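Local atomic coordinates of aminoglycoside 6-adenylyltransferase (Bacillus subtilis, PDB entry 2PBE), a protein that transfers a nucleotidyl group from ATP or GTP to the 6-hydroxyl of streptomycin, also adenylates streptidine, and so mediates bacterial resistance to streptomycin. Residues A[152-155]-A[156-160]; A[193-196]-A[197-200]. All coordinates share one frame; numbering follows the deposited sequence.

Interactions 1 and 2 are each one short piece of helix, on two helices that follow each other in the chain, 151-173 and 177-204. Their centres lie about 12 Å apart, and the two pieces touch. Trp198 of interaction 2 packs on the Glu153 backbone, Phe154 and Cys157 of interaction 1, and Met195 meets Cys158. Interaction 1 is partly buried: carboxylates, an arginine and waters line one side, and Phe154 with two cysteines lines the other. Interaction 2 is the more buried of the two, and its side chains meet through apolar and aromatic contacts. Both pieces also pack against helix 238-263.

Interaction 1. Residues A[152-155]-A[156-160]; sequences REFD and DCCNE
Phe154 and Cys158 meet one helical turn apart on the buried side of helix 151-173. The Cys158 sulfur sits over one face of the Phe154 ring, offset toward the rim at CZ. Cys158 SG is 4.2 Å from the centroid of the Phe154 ring and 22° off the ring normal. Two first torsions bring them together: Phe154 CG is anti to the backbone N (chi1 171°), and Cys158 SG is anti to its own carbonyl carbon, beside the backbone N. Val259 and Ser260 of helix 238-263 also touch the Phe154 side chain, and Phe252 of the same helix packs on Cys158. This is the tightly packed part.

The other side of the helix is polar and looser. Arg152 and Asp156 are exposed and make no direct salt bridge. Arg152 NE and Asp156 OD2 stay 4.6 Å apart, with guanidinium and carboxylate planes 68° apart. A water joins them instead. It accepts from Arg152 NE at 2.8 Å, in the guanidinium plane at its edge, and donates to Asp156 OD1 at 2.7 Å. A second water donates to Asp156 OD1 at 2.6 Å and only weakly to Asp155 OD1, which is also hydrogen-bonded to the Tyr270 hydroxyl. These partners may ease the closeness of the two carboxylates. Asp156 N donates a backbone hydrogen bond to Arg152 O at 2.8 Å. This stretch of alpha-helix is amphipathic, with a sulfur-aromatic contact inside and water-bridged charges outside.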
loop_
_atom_site.group_PDB
_atom_site.type_symbol
_atom_site.label_atom_id
_atom_site.label_comp_id
_atom_site.label_asym_id
_atom_site.label_seq_id
_atom_site.Cartn_x
_atom_site.Cartn_y
_atom_site.Cartn_z
ATOM N N ARG A 152 17.995 5.805 8.505
ATOM C CA ARG A 152 17.938 4.689 9.426
ATOM C C ARG A 152 16.877 3.655 9.050
ATOM O O ARG A 152 17.148 2.456 9.051
ATOM C CB ARG A 152 17.678 5.215 10.828
ATOM C CG ARG A 152 17.646 4.159 11.880
ATOM C CD ARG A 152 17.623 4.801 13.236
ATOM N NE ARG A 152 17.641 3.773 14.266
ATOM C CZ ARG A 152 17.552 4.016 15.563
ATOM N NH1 ARG A 152 17.442 5.263 16.010
ATOM N NH2 ARG A 152 17.557 3.001 16.420
ATOM N N GLU A 153 15.671 4.111 8.731
ATOM C CA GLU A 153 14.627 3.185 8.359
ATOM C C GLU A 153 15.087 2.427 7.132
ATOM O O GLU A 153 14.858 1.222 7.009
ATOM C CB GLU A 153 13.330 3.929 8.061
ATOM C CG GLU A 153 12.604 4.395 9.294
ATOM C CD GLU A 153 11.457 5.330 8.986
ATOM O OE1 GLU A 153 10.580 5.499 9.855
ATOM O OE2 GLU A 153 11.437 5.909 7.887
ATOM N N PHE A 154 15.756 3.139 6.231
ATOM C CA PHE A 154 16.248 2.532 5.002
ATOM C C PHE A 154 17.199 1.389 5.347
ATOM O O PHE A 154 17.026 0.254 4.889
ATOM C CB PHE A 154 16.980 3.575 4.160
ATOM C CG PHE A 154 17.695 3.001 2.977
ATOM C CD1 PHE A 154 16.979 2.565 1.846
ATOM C CD2 PHE A 154 19.093 2.823 2.998
ATOM C CE1 PHE A 154 17.651 1.957 0.744
ATOM C CE2 PHE A 154 19.772 2.220 1.909
ATOM C CZ PHE A 154 19.045 1.786 0.778
ATOM N N ASP A 155 18.204 1.709 6.153
ATOM C CA ASP A 155 19.185 0.734 6.578
ATOM C C ASP A 155 18.495 -0.438 7.274
ATOM O O ASP A 155 18.874 -1.589 7.084
ATOM C CB ASP A 155 20.186 1.395 7.515
ATOM C CG ASP A 155 21.260 0.443 7.955
ATOM O OD1 ASP A 155 21.015 -0.328 8.920
ATOM O OD2 ASP A 155 22.337 0.449 7.323
ATOM N N ASP A 156 17.462 -0.151 8.056
ATOM C CA ASP A 156 16.749 -1.219 8.728
ATOM C C ASP A 156 16.129 -2.210 7.730
ATOM O O ASP A 156 16.270 -3.417 7.883
ATOM C CB ASP A 156 15.655 -0.668 9.633
ATOM C CG ASP A 156 16.198 0.058 10.854
ATOM O OD1 ASP A 156 17.343 -0.209 11.272
ATOM O OD2 ASP A 156 15.454 0.888 11.409
ATOM N N CYS A 157 15.463 -1.707 6.701
ATOM C CA CYS A 157 14.853 -2.605 5.725
ATOM C C CYS A 157 15.874 -3.515 5.062
ATOM O O CYS A 157 15.590 -4.685 4.807
ATOM C CB CYS A 157 14.114 -1.823 4.646
ATOM S SG CYS A 157 13.153 -2.888 3.540
ATOM N N CYS A 158 17.065 -2.987 4.794
ATOM C CA CYS A 158 18.106 -3.781 4.159
ATOM C C CYS A 158 18.670 -4.788 5.159
ATOM O O CYS A 158 18.948 -5.938 4.810
ATOM C CB CYS A 158 19.221 -2.889 3.639
ATOM S SG CYS A 158 18.709 -1.770 2.326
ATOM N N ASN A 159 18.823 -4.359 6.406
ATOM C CA ASN A 159 19.358 -5.216 7.447
ATOM C C ASN A 159 18.465 -6.439 7.602
ATOM O O ASN A 159 18.927 -7.568 7.502
ATOM C CB ASN A 159 19.439 -4.433 8.756
ATOM C CG ASN A 159 20.299 -5.118 9.798
ATOM O OD1 ASN A 159 21.454 -4.743 10.026
ATOM N ND2 ASN A 159 19.741 -6.131 10.432
ATOM N N GLU A 160 17.177 -6.202 7.799
ATOM C CA GLU A 160 16.207 -7.276 7.968
ATOM C C GLU A 160 16.140 -8.179 6.750
ATOM O O GLU A 160 16.134 -9.408 6.864
ATOM C CB GLU A 160 14.816 -6.689 8.235
ATOM C CG GLU A 160 13.714 -7.718 8.489
ATOM C CD GLU A 160 13.862 -8.462 9.816
ATOM O OE1 GLU A 160 12.936 -9.227 10.170
ATOM O OE2 GLU A 160 14.899 -8.294 10.500
HETATM O O HOH W 1 18.316 1.174 13.365
HETATM O O HOH W 2 18.986 -2.243 10.866
#

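Interaction 2. Residues A[193-196]-A[197-200]; sequences LRMM and AWHI
Arg194 lies across the Trp198 indole four residues further along helix 177-204. From CB, its chain runs out extended to CD. Arg194 CG comes first over the indole face, 4.0 Å from the centroid of the five-membered ring of Trp198 and 20° off its normal. This is a CH-pi contact. Arg194 CD follows over the benzene part, 3.7 Å from Trp198 CZ2. The chain then bends at chi3 (-56°), and the guanidinium plane ends up 62° from the ring plane, so the group is not stacked on the indole. At the tip, NH2 is hydrogen-bonded to the backbone oxygen of Gln143.

The selenium of Met195 (a selenomethionine here) reaches the same indole at its edge, near the ring plane. Met195 SE is 3.9 Å from Trp198 CE3. This is a Met-aromatic contact of the edge type, and Met195 CE lies 4.1 Å from Trp198 CZ3. Such i to i+3 and i to i+4 contacts are usual along an alpha-helix. Helix 177-204 belongs to the helical part of the chain, and Met195 packs it against helices 151-173 and 238-263, touching Phe154 and Cys157 of the first and Phe252 of the second.

The backbone bonds hold the turn. Trp198 N donates to Arg194 O at 2.8 Å. His199 N donates to Met195 O at 3.1 Å and more weakly to Met196 O, which also accepts from Ile200 N. The His199 ring meets that of Tyr255 on helix 238-263.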
loop_
_atom_site.group_PDB
_atom_site.type_symbol
_atom_site.label_atom_id
_atom_site.label_comp_id
_atom_site.label_asym_id
_atom_site.label_seq_id
_atom_site.Cartn_x
_atom_site.Cartn_y
_atom_site.Cartn_z
ATOM N N LEU A 193 8.997 -5.753 -1.039
ATOM C CA LEU A 193 7.815 -4.961 -1.338
ATOM C C LEU A 193 7.865 -3.569 -0.728
ATOM O O LEU A 193 7.453 -2.596 -1.359
ATOM C CB LEU A 193 6.575 -5.674 -0.834
ATOM C CG LEU A 193 5.861 -6.683 -1.715
ATOM C CD1 LEU A 193 4.599 -7.100 -0.998
ATOM C CD2 LEU A 193 5.510 -6.064 -3.059
ATOM N N ARG A 194 8.342 -3.479 0.513
ATOM C CA ARG A 194 8.454 -2.191 1.193
ATOM C C ARG A 194 9.442 -1.358 0.425
ATOM O O ARG A 194 9.212 -0.180 0.195
ATOM C CB ARG A 194 8.970 -2.364 2.622
ATOM C CG ARG A 194 9.063 -1.068 3.407
ATOM C CD ARG A 194 9.557 -1.325 4.810
ATOM N NE ARG A 194 8.721 -2.288 5.532
ATOM C CZ ARG A 194 7.590 -1.964 6.148
ATOM N NH1 ARG A 194 7.148 -0.697 6.144
ATOM N NH2 ARG A 194 6.901 -2.917 6.760
HETATM N N MSE A 195 10.550 -1.981 0.039
HETATM C CA MSE A 195 11.592 -1.299 -0.728
HETATM C C MSE A 195 11.009 -0.772 -2.039
HETATM O O MSE A 195 11.326 0.343 -2.471
HETATM C CB MSE A 195 12.751 -2.268 -1.027
HETATM C CG MSE A 195 13.998 -1.586 -1.579
HETATM SE SE MSE A 195 14.587 -0.050 -0.509
HETATM C CE MSE A 195 15.432 -0.989 1.003
HETATM N N MSE A 196 10.161 -1.580 -2.670
HETATM C CA MSE A 196 9.549 -1.174 -3.918
HETATM C C MSE A 196 8.536 -0.060 -3.661
HETATM O O MSE A 196 8.408 0.873 -4.455
HETATM C CB MSE A 196 8.872 -2.375 -4.573
HETATM C CG MSE A 196 9.861 -3.423 -5.052
HETATM SE SE MSE A 196 9.083 -5.078 -5.760
HETATM C CE MSE A 196 8.822 -4.628 -7.627
ATOM N N ALA A 197 7.830 -0.153 -2.540
ATOM C CA ALA A 197 6.848 0.861 -2.194
ATOM C C ALA A 197 7.556 2.181 -1.921
ATOM O O ALA A 197 7.075 3.243 -2.332
ATOM C CB ALA A 197 6.045 0.427 -0.979
ATOM N N TRP A 198 8.704 2.108 -1.247
ATOM C CA TRP A 198 9.472 3.315 -0.932
ATOM C C TRP A 198 9.953 3.972 -2.223
ATOM O O TRP A 198 10.115 5.195 -2.302
ATOM C CB TRP A 198 10.680 2.988 -0.055
ATOM C CG TRP A 198 10.389 2.780 1.433
ATOM C CD1 TRP A 198 9.252 3.147 2.105
ATOM C CD2 TRP A 198 11.287 2.264 2.425
ATOM N NE1 TRP A 198 9.385 2.899 3.450
ATOM C CE2 TRP A 198 10.619 2.359 3.684
ATOM C CE3 TRP A 198 12.600 1.730 2.384
ATOM C CZ2 TRP A 198 11.218 1.940 4.908
ATOM C CZ3 TRP A 198 13.210 1.312 3.602
ATOM C CH2 TRP A 198 12.503 1.424 4.850
ATOM N N HIS A 199 10.199 3.148 -3.235
ATOM C CA HIS A 199 10.627 3.669 -4.521
ATOM C C HIS A 199 9.450 4.426 -5.162
ATOM O O HIS A 199 9.620 5.526 -5.669
ATOM C CB HIS A 199 11.070 2.515 -5.422
ATOM C CG HIS A 199 11.488 2.945 -6.790
ATOM N ND1 HIS A 199 12.530 3.819 -7.003
ATOM C CD2 HIS A 199 10.985 2.641 -8.011
ATOM C CE1 HIS A 199 12.650 4.041 -8.303
ATOM N NE2 HIS A 199 11.724 3.340 -8.933
ATOM N N ILE A 200 8.260 3.827 -5.122
ATOM C CA ILE A 200 7.060 4.427 -5.717
ATOM C C ILE A 200 6.807 5.745 -4.969
ATOM O O ILE A 200 6.511 6.798 -5.562
ATOM C CB ILE A 200 5.822 3.455 -5.584
ATOM C CG1 ILE A 200 6.024 2.160 -6.395
ATOM C CG2 ILE A 200 4.572 4.153 -6.056
ATOM C CD1 ILE A 200 6.266 2.366 -7.925
#